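Local coordinates for protein putative tRNA (Adenine(37)-N6)-methyltransferase (Pseudomonas aeruginosa, PDB 7BTU) that probably methylates the threonylcarbamoyl-modified adenosine at position 37 of tRNA, with S-adenosyl-L-methionine as the likely methyl donor, at residues B[15-20]-B[123-128]; B[21-26]-B[209-214]; B[163-168]-B[187-192]; B[216-221]-B[228-233]. All coordinates share one frame; numbering follows the deposited sequence. Where two conformers were deposited one is given.

Interaction 1: B[15-20]-B[123-128]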
loop_
_atom_site.group_PDB
_atom_site.type_symbol
_atom_site.label_atom_id
_atom_site.label_comp_id
_atom_site.label_asym_id
_atom_site.label_seq_id
_atom_site.Cartn_x
_atom_site.Cartn_y
_atom_site.Cartn_z
ATOM N N GLY B 15 -9.161 11.846 -9.191
ATOM C CA GLY B 15 -8.303 12.878 -9.761
ATOM C C GLY B 15 -7.307 12.234 -10.713
ATOM O O GLY B 15 -7.338 11.017 -10.945
ATOM N N TYR B 16 -6.475 13.093 -11.326
ATOM C CA TYR B 16 -5.526 12.643 -12.339
ATOM C C TYR B 16 -4.160 13.225 -12.011
ATOM O O TYR B 16 -4.068 14.365 -11.530
ATOM C CB TYR B 16 -5.943 13.079 -13.753
ATOM C CG TYR B 16 -7.123 12.282 -14.269
ATOM C CD1 TYR B 16 -6.934 11.092 -14.974
ATOM C CD2 TYR B 16 -8.430 12.734 -14.072
ATOM C CE1 TYR B 16 -8.047 10.359 -15.493
ATOM C CE2 TYR B 16 -9.518 12.017 -14.552
ATOM C CZ TYR B 16 -9.340 10.834 -15.247
ATOM O OH TYR B 16 -10.469 10.148 -15.711
ATOM N N ILE B 17 -3.114 12.438 -12.294
ATOM C CA ILE B 17 -1.724 12.847 -12.087
ATOM C C ILE B 17 -1.249 13.725 -13.245
ATOM O O ILE B 17 -1.510 13.440 -14.419
ATOM C CB ILE B 17 -0.820 11.607 -11.943
ATOM C CG1 ILE B 17 -1.145 10.883 -10.611
ATOM C CG2 ILE B 17 0.661 12.035 -12.000
ATOM C CD1 ILE B 17 -0.743 11.703 -9.326
ATOM N N ARG B 18 -0.569 14.814 -12.923
ATOM C CA ARG B 18 0.261 15.500 -13.891
ATOM C C ARG B 18 1.681 15.226 -13.436
ATOM O O ARG B 18 1.998 15.494 -12.268
ATOM C CB ARG B 18 -0.056 17.000 -13.938
ATOM N N SER B 19 2.555 14.742 -14.337
ATOM C CA SER B 19 3.904 14.465 -13.845
ATOM C C SER B 19 4.945 14.560 -14.952
ATOM O O SER B 19 4.637 14.747 -16.127
ATOM C CB SER B 19 4.002 13.109 -13.145
ATOM O OG SER B 19 4.125 12.095 -14.080
ATOM N N CYS B 20 6.196 14.517 -14.512
ATOM C CA CYS B 20 7.332 14.534 -15.438
ATOM C C CYS B 20 7.396 13.315 -16.360
ATOM O O CYS B 20 8.129 13.371 -17.351
ATOM C CB CYS B 20 8.623 14.667 -14.636
ATOM S SG CYS B 20 8.880 13.488 -13.338
ATOM N N SER B 123 6.390 14.735 -4.715
ATOM C CA SER B 123 7.788 14.622 -5.134
ATOM C C SER B 123 8.209 13.191 -4.928
ATOM O O SER B 123 7.557 12.430 -4.194
ATOM C CB SER B 123 8.711 15.567 -4.353
ATOM O OG SER B 123 8.747 15.120 -3.027
ATOM N N GLY B 124 9.274 12.816 -5.637
ATOM C CA GLY B 124 9.630 11.422 -5.631
ATOM C C GLY B 124 8.579 10.583 -6.306
ATOM O O GLY B 124 8.349 9.446 -5.891
ATOM N N ILE B 125 7.964 11.099 -7.341
ATOM C CA ILE B 125 6.787 10.455 -7.912
ATOM C C ILE B 125 7.231 9.289 -8.798
ATOM O O ILE B 125 8.336 9.289 -9.350
ATOM C CB ILE B 125 5.974 11.517 -8.698
ATOM C CG1 ILE B 125 4.495 11.119 -8.833
ATOM C CG2 ILE B 125 6.584 11.838 -10.100
ATOM C CD1 ILE B 125 3.680 12.210 -9.439
ATOM N N ASP B 126 6.370 8.261 -8.934
ATOM C CA ASP B 126 6.655 7.159 -9.841
ATOM C C ASP B 126 5.484 6.872 -10.763
ATOM O O ASP B 126 5.296 5.721 -11.159
ATOM C CB ASP B 126 7.032 5.893 -9.066
ATOM C CG ASP B 126 5.885 5.340 -8.191
ATOM O OD1 ASP B 126 4.807 6.004 -8.064
ATOM O OD2 ASP B 126 6.081 4.235 -7.606
ATOM N N LEU B 127 4.624 7.858 -11.007
ATOM C CA LEU B 127 3.410 7.661 -11.789
ATOM C C LEU B 127 3.503 8.399 -13.102
ATOM O O LEU B 127 3.952 9.541 -13.136
ATOM C CB LEU B 127 2.160 8.159 -11.023
ATOM C CG LEU B 127 1.916 7.385 -9.724
ATOM C CD1 LEU B 127 0.732 7.965 -8.993
ATOM C CD2 LEU B 127 1.671 5.914 -10.033
ATOM N N LEU B 128 2.972 7.788 -14.151
ATOM C CA LEU B 128 2.944 8.424 -15.459
ATOM C C LEU B 128 1.995 9.609 -15.480
ATOM O O LEU B 128 0.959 9.624 -14.795
ATOM C CB LEU B 128 2.493 7.407 -16.528
ATOM C CG LEU B 128 3.537 6.320 -16.802
ATOM C CD1 LEU B 128 2.895 5.152 -17.625
ATOM C CD2 LEU B 128 4.772 6.880 -17.602
#

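Interaction 2: B[21-26]-B[209-214]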
loop_
_atom_site.group_PDB
_atom_site.type_symbol
_atom_site.label_atom_id
_atom_site.label_comp_id
_atom_site.label_asym_id
_atom_site.label_seq_id
_atom_site.Cartn_x
_atom_site.Cartn_y
_atom_site.Cartn_z
ATOM N N PHE B 21 6.780 12.172 -15.997
ATOM C CA PHE B 21 7.109 10.903 -16.657
ATOM C C PHE B 21 6.135 10.599 -17.788
ATOM O O PHE B 21 4.914 10.557 -17.577
ATOM C CB PHE B 21 7.151 9.740 -15.655
ATOM C CG PHE B 21 8.325 9.828 -14.704
ATOM C CD1 PHE B 21 9.642 9.917 -15.208
ATOM C CD2 PHE B 21 8.124 9.881 -13.332
ATOM C CE1 PHE B 21 10.736 10.049 -14.322
ATOM C CE2 PHE B 21 9.240 9.987 -12.449
ATOM C CZ PHE B 21 10.507 10.065 -12.938
ATOM N N MET B 22 6.683 10.375 -18.989
ATOM C CA MET B 22 5.860 10.025 -20.151
ATOM C C MET B 22 5.977 8.554 -20.553
ATOM O O MET B 22 5.129 8.059 -21.314
ATOM C CB MET B 22 6.261 10.915 -21.350
ATOM C CG MET B 22 6.299 12.437 -21.043
ATOM S SD MET B 22 4.635 13.078 -20.598
ATOM C CE MET B 22 5.046 14.381 -19.390
ATOM N N GLU B 23 7.019 7.849 -20.101
ATOM C CA GLU B 23 7.201 6.457 -20.495
ATOM C C GLU B 23 7.662 5.682 -19.267
ATOM O O GLU B 23 8.365 6.207 -18.415
ATOM C CB GLU B 23 8.201 6.357 -21.689
ATOM C CG GLU B 23 9.242 7.448 -21.662
ATOM C CD GLU B 23 9.965 7.740 -22.966
ATOM O OE1 GLU B 23 11.020 8.373 -22.864
ATOM O OE2 GLU B 23 9.521 7.370 -24.070
ATOM N N LYS B 24 7.290 4.414 -19.202
ATOM C CA LYS B 24 7.488 3.643 -17.975
ATOM C C LYS B 24 8.955 3.347 -17.721
ATOM O O LYS B 24 9.393 3.377 -16.570
ATOM C CB LYS B 24 6.701 2.321 -18.048
ATOM N N PHE B 25 9.738 3.065 -18.773
ATOM C CA PHE B 25 11.111 2.668 -18.529
ATOM C C PHE B 25 11.933 3.794 -17.906
ATOM O O PHE B 25 12.953 3.513 -17.279
ATOM C CB PHE B 25 11.768 2.157 -19.810
ATOM C CG PHE B 25 11.937 3.211 -20.877
ATOM C CD1 PHE B 25 13.026 4.079 -20.850
ATOM C CD2 PHE B 25 11.039 3.284 -21.937
ATOM C CE1 PHE B 25 13.185 5.034 -21.811
ATOM C CE2 PHE B 25 11.188 4.237 -22.914
ATOM C CZ PHE B 25 12.266 5.119 -22.858
ATOM N N ALA B 26 11.482 5.049 -18.000
ATOM C CA ALA B 26 12.195 6.140 -17.340
ATOM C C ALA B 26 11.954 6.236 -15.825
ATOM O O ALA B 26 12.724 6.901 -15.096
ATOM C CB ALA B 26 11.721 7.448 -17.956
ATOM N N TYR B 209 21.076 7.467 -26.514
ATOM C CA TYR B 209 19.839 7.008 -25.897
ATOM C C TYR B 209 19.004 8.240 -25.617
ATOM O O TYR B 209 19.534 9.345 -25.558
ATOM C CB TYR B 209 20.139 6.277 -24.578
ATOM C CG TYR B 209 20.860 4.985 -24.779
ATOM C CD1 TYR B 209 20.169 3.811 -25.056
ATOM C CD2 TYR B 209 22.238 4.932 -24.736
ATOM C CE1 TYR B 209 20.843 2.601 -25.275
ATOM C CE2 TYR B 209 22.904 3.734 -24.950
ATOM C CZ TYR B 209 22.220 2.589 -25.219
ATOM O OH TYR B 209 22.934 1.442 -25.426
ATOM N N GLY B 210 17.684 8.064 -25.443
ATOM C CA GLY B 210 16.845 9.209 -25.141
ATOM C C GLY B 210 15.740 8.826 -24.179
ATOM O O GLY B 210 15.298 7.676 -24.118
ATOM N N VAL B 211 15.240 9.850 -23.494
ATOM C CA VAL B 211 14.115 9.680 -22.599
ATOM C C VAL B 211 13.362 11.011 -22.600
ATOM O O VAL B 211 13.945 12.097 -22.777
ATOM C CB VAL B 211 14.572 9.316 -21.157
ATOM C CG1 VAL B 211 15.394 10.416 -20.569
ATOM C CG2 VAL B 211 13.335 9.082 -20.298
ATOM N N ARG B 212 12.066 10.914 -22.419
ATOM C CA ARG B 212 11.206 12.089 -22.350
ATOM C C ARG B 212 10.995 12.452 -20.893
ATOM O O ARG B 212 10.666 11.571 -20.094
ATOM C CB ARG B 212 9.879 11.754 -23.034
ATOM C CG ARG B 212 9.975 11.690 -24.530
ATOM C CD ARG B 212 8.623 11.729 -25.135
ATOM N NE ARG B 212 7.941 10.473 -24.952
ATOM C CZ ARG B 212 6.627 10.332 -24.811
ATOM N NH1 ARG B 212 5.822 11.395 -24.819
ATOM N NH2 ARG B 212 6.129 9.106 -24.667
ATOM N N LEU B 213 11.077 13.748 -20.574
ATOM C CA LEU B 213 10.717 14.248 -19.237
ATOM C C LEU B 213 9.997 15.583 -19.405
ATOM O O LEU B 213 10.477 16.425 -20.157
ATOM C CB LEU B 213 11.986 14.448 -18.389
ATOM C CG LEU B 213 12.789 13.174 -18.034
ATOM C CD1 LEU B 213 14.176 13.585 -17.561
ATOM C CD2 LEU B 213 12.032 12.356 -16.940
ATOM N N TRP B 214 8.831 15.769 -18.743
ATOM C CA TRP B 214 7.987 16.929 -19.009
ATOM C C TRP B 214 7.783 17.002 -20.526
ATOM O O TRP B 214 7.405 15.991 -21.126
ATOM C CB TRP B 214 8.597 18.174 -18.369
ATOM C CG TRP B 214 8.566 18.127 -16.812
ATOM C CD1 TRP B 214 9.629 18.123 -15.991
ATOM C CD2 TRP B 214 7.395 18.125 -15.970
ATOM N NE1 TRP B 214 9.206 18.095 -14.662
ATOM C CE2 TRP B 214 7.838 18.090 -14.635
ATOM C CE3 TRP B 214 6.017 18.098 -16.221
ATOM C CZ2 TRP B 214 6.951 18.064 -13.533
ATOM C CZ3 TRP B 214 5.115 18.064 -15.110
ATOM C CH2 TRP B 214 5.592 18.042 -13.789
HETATM O O HOH W 1 9.401 9.517 -19.356
#

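Interaction 3: B[163-168]-B[187-192]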
loop_
_atom_site.group_PDB
_atom_site.type_symbol
_atom_site.label_atom_id
_atom_site.label_comp_id
_atom_site.label_asym_id
_atom_site.label_seq_id
_atom_site.Cartn_x
_atom_site.Cartn_y
_atom_site.Cartn_z
ATOM N N VAL B 163 26.821 10.644 -13.213
ATOM C CA VAL B 163 26.290 11.400 -14.336
ATOM C C VAL B 163 27.145 12.644 -14.535
ATOM O O VAL B 163 27.233 13.470 -13.629
ATOM C CB VAL B 163 24.829 11.808 -14.095
ATOM C CG1 VAL B 163 24.381 12.772 -15.215
ATOM C CG2 VAL B 163 23.919 10.553 -14.025
ATOM N N GLU B 164 27.696 12.828 -15.733
ATOM C CA GLU B 164 28.346 14.092 -16.100
ATOM C C GLU B 164 27.545 14.758 -17.223
ATOM O O GLU B 164 26.661 14.152 -17.830
ATOM C CB GLU B 164 29.817 13.878 -16.522
ATOM C CG GLU B 164 29.896 12.988 -17.702
ATOM C CD GLU B 164 31.297 12.877 -18.305
ATOM O OE1 GLU B 164 31.366 12.676 -19.542
ATOM O OE2 GLU B 164 32.288 13.016 -17.550
ATOM N N TRP B 165 27.868 16.017 -17.497
ATOM C CA TRP B 165 27.095 16.898 -18.373
ATOM C C TRP B 165 27.968 17.487 -19.465
ATOM O O TRP B 165 29.058 17.984 -19.164
ATOM C CB TRP B 165 26.547 18.077 -17.555
ATOM C CG TRP B 165 25.441 17.685 -16.617
ATOM C CD1 TRP B 165 25.551 17.161 -15.353
ATOM C CD2 TRP B 165 24.038 17.816 -16.896
ATOM N NE1 TRP B 165 24.260 16.906 -14.847
ATOM C CE2 TRP B 165 23.336 17.334 -15.774
ATOM C CE3 TRP B 165 23.319 18.255 -18.021
ATOM C CZ2 TRP B 165 21.957 17.325 -15.718
ATOM C CZ3 TRP B 165 21.925 18.231 -17.978
ATOM C CH2 TRP B 165 21.263 17.745 -16.837
ATOM N N SER B 166 27.517 17.454 -20.715
ATOM C CA SER B 166 28.061 18.388 -21.701
ATOM C C SER B 166 27.691 19.819 -21.323
ATOM O O SER B 166 26.637 20.065 -20.735
ATOM C CB SER B 166 27.556 18.098 -23.094
ATOM O OG SER B 166 26.178 18.465 -23.180
ATOM N N GLU B 167 28.576 20.770 -21.656
ATOM C CA GLU B 167 28.259 22.180 -21.388
ATOM C C GLU B 167 26.941 22.599 -22.055
ATOM O O GLU B 167 26.097 23.282 -21.439
ATOM C CB GLU B 167 29.440 23.070 -21.833
ATOM N N GLN B 168 26.704 22.139 -23.289
ATOM C CA GLN B 168 25.440 22.450 -23.944
ATOM C C GLN B 168 24.253 21.907 -23.137
ATOM O O GLN B 168 23.249 22.603 -22.940
ATOM C CB GLN B 168 25.455 21.854 -25.359
ATOM C CG GLN B 168 24.111 21.884 -26.085
ATOM C CD GLN B 168 24.131 21.100 -27.408
ATOM O OE1 GLN B 168 23.155 21.071 -28.132
ATOM N NE2 GLN B 168 25.242 20.443 -27.695
ATOM N N LEU B 187 16.403 16.551 -11.887
ATOM C CA LEU B 187 15.581 15.408 -12.297
ATOM C C LEU B 187 16.355 14.537 -13.264
ATOM O O LEU B 187 16.350 13.299 -13.148
ATOM C CB LEU B 187 14.296 15.891 -12.951
ATOM C CG LEU B 187 13.415 14.807 -13.601
ATOM C CD1 LEU B 187 12.902 13.790 -12.613
ATOM C CD2 LEU B 187 12.243 15.515 -14.292
ATOM N N ILE B 188 16.982 15.172 -14.258
ATOM C CA ILE B 188 17.717 14.390 -15.262
ATOM C C ILE B 188 18.789 13.558 -14.577
ATOM O O ILE B 188 18.905 12.350 -14.795
ATOM C CB ILE B 188 18.299 15.306 -16.358
ATOM C CG1 ILE B 188 17.178 15.869 -17.253
ATOM C CG2 ILE B 188 19.399 14.534 -17.197
ATOM C CD1 ILE B 188 17.647 16.965 -18.297
ATOM N N GLU B 189 19.558 14.194 -13.693
ATOM C CA GLU B 189 20.606 13.488 -12.975
ATOM C C GLU B 189 20.034 12.336 -12.149
ATOM O O GLU B 189 20.611 11.240 -12.122
ATOM C CB GLU B 189 21.345 14.496 -12.089
ATOM C CG GLU B 189 22.325 13.935 -11.131
ATOM C CD GLU B 189 23.582 14.785 -11.056
ATOM O OE1 GLU B 189 23.610 15.874 -11.691
ATOM O OE2 GLU B 189 24.558 14.337 -10.410
ATOM N N GLN B 190 18.924 12.579 -11.423
ATOM C CA GLN B 190 18.401 11.543 -10.552
ATOM C C GLN B 190 17.799 10.397 -11.349
ATOM O O GLN B 190 17.869 9.251 -10.925
ATOM C CB GLN B 190 17.350 12.116 -9.587
ATOM C CG GLN B 190 18.022 13.021 -8.539
ATOM C CD GLN B 190 17.068 13.966 -7.884
ATOM O OE1 GLN B 190 15.858 13.698 -7.812
ATOM N NE2 GLN B 190 17.603 15.085 -7.364
ATOM N N CYS B 191 17.162 10.707 -12.490
ATOM C CA CYS B 191 16.588 9.688 -13.384
ATOM C C CYS B 191 17.679 8.851 -14.050
ATOM O O CYS B 191 17.569 7.618 -14.172
ATOM C CB CYS B 191 15.736 10.396 -14.466
ATOM S SG CYS B 191 15.055 9.387 -15.857
ATOM N N LEU B 192 18.718 9.520 -14.557
ATOM C CA LEU B 192 19.751 8.814 -15.296
ATOM C C LEU B 192 20.593 7.962 -14.373
ATOM O O LEU B 192 21.011 6.857 -14.765
ATOM C CB LEU B 192 20.633 9.811 -16.072
ATOM C CG LEU B 192 19.862 10.432 -17.261
ATOM C CD1 LEU B 192 20.729 11.357 -18.096
ATOM C CD2 LEU B 192 19.305 9.321 -18.117
HETATM O O HOH W 2 26.288 12.026 -10.527
#

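Interaction 4: B[216-221]-B[228-233]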
loop_
_atom_site.group_PDB
_atom_site.type_symbol
_atom_site.label_atom_id
_atom_site.label_comp_id
_atom_site.label_asym_id
_atom_site.label_seq_id
_atom_site.Cartn_x
_atom_site.Cartn_y
_atom_site.Cartn_z
ATOM N N LEU B 216 10.225 17.583 -22.694
ATOM C CA LEU B 216 11.608 17.579 -23.182
ATOM C C LEU B 216 12.006 16.206 -23.729
ATOM O O LEU B 216 11.500 15.178 -23.275
ATOM C CB LEU B 216 12.590 17.941 -22.063
ATOM C CG LEU B 216 12.214 19.076 -21.096
ATOM C CD1 LEU B 216 13.294 19.177 -20.035
ATOM C CD2 LEU B 216 12.178 20.343 -21.898
ATOM N N ASP B 217 12.989 16.203 -24.655
ATOM C CA ASP B 217 13.725 15.000 -25.054
ATOM C C ASP B 217 15.155 15.170 -24.543
ATOM O O ASP B 217 15.782 16.194 -24.791
ATOM C CB ASP B 217 13.729 14.814 -26.574
ATOM C CG ASP B 217 12.319 14.640 -27.131
ATOM O OD1 ASP B 217 11.593 13.734 -26.660
ATOM O OD2 ASP B 217 11.944 15.408 -28.032
ATOM N N VAL B 218 15.628 14.214 -23.764
ATOM C CA VAL B 218 16.946 14.271 -23.124
ATOM C C VAL B 218 17.746 13.158 -23.766
ATOM O O VAL B 218 17.255 12.019 -23.838
ATOM C CB VAL B 218 16.826 14.069 -21.602
ATOM C CG1 VAL B 218 18.235 14.031 -20.906
ATOM C CG2 VAL B 218 15.961 15.224 -20.994
ATOM N N HIS B 219 18.948 13.471 -24.252
ATOM C CA HIS B 219 19.772 12.453 -24.891
ATOM C C HIS B 219 21.039 12.274 -24.090
ATOM O O HIS B 219 21.574 13.250 -23.537
ATOM C CB HIS B 219 20.110 12.804 -26.346
ATOM C CG HIS B 219 18.890 12.912 -27.192
ATOM N ND1 HIS B 219 18.369 14.123 -27.594
ATOM C CD2 HIS B 219 18.033 11.964 -27.637
ATOM C CE1 HIS B 219 17.260 13.912 -28.281
ATOM N NE2 HIS B 219 17.047 12.610 -28.332
ATOM N N TRP B 220 21.505 11.008 -24.039
ATOM C CA TRP B 220 22.693 10.678 -23.278
ATOM C C TRP B 220 23.428 9.481 -23.903
ATOM O O TRP B 220 22.916 8.790 -24.801
ATOM C CB TRP B 220 22.338 10.399 -21.815
ATOM C CG TRP B 220 21.773 9.060 -21.508
ATOM C CD1 TRP B 220 22.471 7.912 -21.140
ATOM C CD2 TRP B 220 20.426 8.704 -21.537
ATOM N NE1 TRP B 220 21.623 6.903 -20.923
ATOM C CE2 TRP B 220 20.345 7.363 -21.131
ATOM C CE3 TRP B 220 19.264 9.405 -21.806
ATOM C CZ2 TRP B 220 19.167 6.699 -21.040
ATOM C CZ3 TRP B 220 18.085 8.740 -21.698
ATOM C CH2 TRP B 220 18.042 7.401 -21.324
ATOM N N HIS B 221 24.665 9.254 -23.428
ATOM C CA HIS B 221 25.370 8.032 -23.812
ATOM C C HIS B 221 26.246 7.585 -22.626
ATOM O O HIS B 221 26.320 8.264 -21.603
ATOM C CB HIS B 221 26.109 8.279 -25.156
ATOM C CG HIS B 221 27.328 9.153 -25.071
ATOM N ND1 HIS B 221 28.047 9.510 -26.189
ATOM C CD2 HIS B 221 28.012 9.655 -24.019
ATOM C CE1 HIS B 221 29.094 10.236 -25.827
ATOM N NE2 HIS B 221 29.102 10.325 -24.515
ATOM N N ILE B 228 27.417 7.968 -17.130
ATOM C CA ILE B 228 26.490 8.518 -18.097
ATOM C C ILE B 228 26.861 9.962 -18.362
ATOM O O ILE B 228 27.199 10.712 -17.433
ATOM C CB ILE B 228 25.052 8.391 -17.569
ATOM C CG1 ILE B 228 24.610 6.909 -17.667
ATOM C CG2 ILE B 228 24.158 9.320 -18.342
ATOM C CD1 ILE B 228 23.169 6.608 -17.124
ATOM N N ARG B 229 26.762 10.370 -19.616
ATOM C CA ARG B 229 27.003 11.751 -20.001
ATOM C C ARG B 229 25.766 12.299 -20.680
ATOM O O ARG B 229 25.261 11.687 -21.619
ATOM C CB ARG B 229 28.255 11.842 -20.920
ATOM C CG ARG B 229 28.344 13.158 -21.717
ATOM C CD ARG B 229 29.419 13.025 -22.923
ATOM N NE ARG B 229 29.623 14.278 -23.668
ATOM C CZ ARG B 229 30.226 15.310 -23.104
ATOM N NH1 ARG B 229 30.642 15.170 -21.866
ATOM N NH2 ARG B 229 30.439 16.464 -23.750
ATOM N N VAL B 230 25.225 13.425 -20.166
ATOM C CA VAL B 230 24.060 14.039 -20.799
ATOM C C VAL B 230 24.548 14.823 -21.999
ATOM O O VAL B 230 25.429 15.695 -21.871
ATOM C CB VAL B 230 23.289 14.990 -19.822
ATOM C CG1 VAL B 230 21.941 15.402 -20.443
ATOM C CG2 VAL B 230 23.063 14.337 -18.451
ATOM N N LEU B 231 23.946 14.569 -23.162
ATOM C CA LEU B 231 24.422 15.213 -24.378
ATOM C C LEU B 231 23.635 16.491 -24.681
ATOM O O LEU B 231 24.210 17.498 -25.077
ATOM C CB LEU B 231 24.285 14.234 -25.551
ATOM C CG LEU B 231 25.144 12.980 -25.457
ATOM C CD1 LEU B 231 24.638 11.902 -26.440
ATOM C CD2 LEU B 231 26.575 13.393 -25.862
ATOM N N ASP B 232 22.311 16.444 -24.560
ATOM C CA ASP B 232 21.496 17.602 -24.950
ATOM C C ASP B 232 20.122 17.452 -24.310
ATOM O O ASP B 232 19.743 16.361 -23.873
ATOM C CB ASP B 232 21.374 17.766 -26.460
ATOM C CG ASP B 232 20.473 16.711 -27.086
ATOM O OD1 ASP B 232 19.295 16.641 -26.750
ATOM O OD2 ASP B 232 20.945 15.934 -27.914
ATOM N N VAL B 233 19.399 18.567 -24.244
ATOM C CA VAL B 233 18.049 18.646 -23.654
ATOM C C VAL B 233 17.288 19.532 -24.621
ATOM O O VAL B 233 17.680 20.683 -24.838
ATOM C CB VAL B 233 18.039 19.266 -22.255
ATOM C CG1 VAL B 233 16.555 19.249 -21.701
ATOM C CG2 VAL B 233 18.909 18.447 -21.320
#

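Interaction 1: B[15-20]-B[123-128]
Ser19 and Leu127 supply the single polar link between strand 15-19 and the loop 123-128: the hydroxyl OG of Ser19 donates to the carbonyl O of Leu127 over 2.7 Å. The donor lies in the carbonyl plane, with a C=O...OG angle of 155°. OG sits between the backbone N and the carbonyl carbon of its own residue (chi1 81°), which turns it to the loop. Apolar contacts lie beside this bond. CD1 of Ile125 is 3.8 Å from CB of Ser19 and also meets CG2 of Ile17, the two isoleucines reaching toward each other tip to tip. Leu127 crosses Ile17 at about a right angle, its CD1 lying 3.8 Å from Ile17 CG1. The Ile17 CG2 methyl rests 3.7 Å from Leu128 O, while the sulphur of Cys20 lies farther off, 4.3 Å from CG2 of Ile125.

In the next shell, Ser19 OG also bonds to Phe21 N and the side chain of Asp129 takes the Ser19 backbone N, so the serine is held through both its hydroxyl and its backbone N. Leu64 packs on both Ile17 and Leu127, so another barrel strand, 61-67, adds to the packing. The chemistry is that of a buried contact between a loop and a barrel strand: one short hydroxyl-carbonyl bond satisfies the Leu127 carbonyl within an otherwise hydrocarbon setting, and branched side chains pack next to it.

Interaction 2: B[21-26]-B[209-214]
The loop that leaves barrel strand 15-19 lies here against strand 209-213, an outermost strand of the four-stranded sheet, and Glu23 makes the central polar contact. Its OE1 accepts the backbone N-H of Arg212 at 2.8 Å, from a donor 35° out of the carboxylate plane. OE2 forms a long salt bridge to Arg212 NE, 3.6 Å away, at the edge of the guanidinium; carboxylate and guanidinium planes stand 86° apart. With Glu23 CG between its backbone N and carbonyl carbon (chi1 31°) and the chain extended beyond, the carboxylate reaches the strand. Met22 CB sits over the centre of one face of the Arg212 guanidinium, and Met22 CE comes within 3.3 Å of Trp214 O.

A water accepts from Met22 N at 2.9 Å. Apolar contacts complete the interface: Phe21 CE1 lies 3.7 Å from Leu213 CD2, the two side chains side by side and pointing the same way, and Ala26 CB is pressed to 3.3 Å from Val211 CG2, tighter than usual for carbon atoms. Leu213 also packs on Leu187 and Ile188 of helix 184-193. Such an arrangement is that of a loop from a beta barrel docked on the edge strand of a second sheet.

Interaction 3: B[163-168]-B[187-192]
Trp165 and Ile188 make the closer apolar part of this strand-helix contact. The indole meets the isoleucine at its CH2 corner, 3.7 Å from Ile188 CG2, and CB and CD1 of the same isoleucine are near that atom too. A chi1 of -72° sets CG of Trp165 anti to its carbonyl carbon; the end of the side chain comes nearer the helix although the bond from CA to CB does not point there. Nearer the start of the strand segment, Val163 CG2 lies 3.9 Å from Leu192 CB and equally far from the Glu189 backbone O, the valine and leucine side chains crossing at about a right angle.

The polar side is looser. Glu189 OE1 accepts from Trp165 NE1 in the plane of the indole, at its edge; the bond is nearly straight (170°) but weak, at 3.4 Å. The Glu189 chain bends at chi2, and its carboxylate plane is 42° from that of the ring. The other oxygen, OE2, receives a hydrogen bond from a water 2.9 Å away, which in turn accepts from Val163 N at 3.1 Å. Each carboxylate oxygen thus has a link to the strand, one direct but weak and one through water, and Glu189 itself is only partly buried.

Ser166, at the N-cap of helix 167-180, bonds through OG to Ala169 N. Strand 162-165 runs beside strand 227-234 in the four-stranded sheet, whose Val218 and Val233 also touch Ile188, while Leu192 packs on Trp220: helix 184-193 thus lies against one side of that sheet.

Interaction 4: B[216-221]-B[228-233]
A classic beta bulge interrupts the antiparallel pairing here: Leu231 and Asp232 both face His219, whose carbonyl O accepts Leu231 N at 2.7 Å and, weakly, Asp232 N at 3.4 Å. His219 N returns a bond to Asp232 O, and beyond the bulge His221 and Arg229 form a regular hydrogen-bonded pair.

The same histidine is tied by its ring. ND1 donates to Asp232 OD1 over 2.8 Å, nearly straight at 169°, meeting the oxygen on its syn side; the aspartate lies at the ring edge, its carboxylate 63° from the ring plane. This His-carboxylate bond helps hold the rotation of the imidazole. Farther along the hairpin, Leu231 CD2 sits over the centre of the His221 ring in a CH-pi contact, 4.1 Å from the centroid, and Arg229 CD approaches His221 NE2 to 3.2 Å.

The face bearing Val218, Trp220, Val230 and Val233 is largely apolar, though the buried Trp220 NE1 has no partner in the model. Val218 touches both valines. Separately, Leu216 CD1 meets Val233 CG1, and Ile228 CG2 lies 3.6 Å from Trp220 CD1. The hairpin runs between strands 209-213 and 162-165, this face packed on helices 184-193 and 167-180.

The four contacts lead from the barrel into the smaller four-stranded sheet. Interaction 1 lies nearest the centre of the folded chain, its own centre about 6 Å from it and about 13 Å from that of interaction 2; the two cross along the sequence and are joined where Cys20 O meets Trp214 N in a probable hydrogen bond. Interaction 3 is nested inside the loop closed by interaction 2, and interaction 4 follows both. Interactions 3 and 4 are closest, with centres about 7 Å apart, and share the edge between neighbouring strands 162-165 and 227-234. Interactions 2, 3 and 4 share one sheet, backed by helix 184-193, so that the 21-26 loop links the barrel to the C-terminal part of the protein.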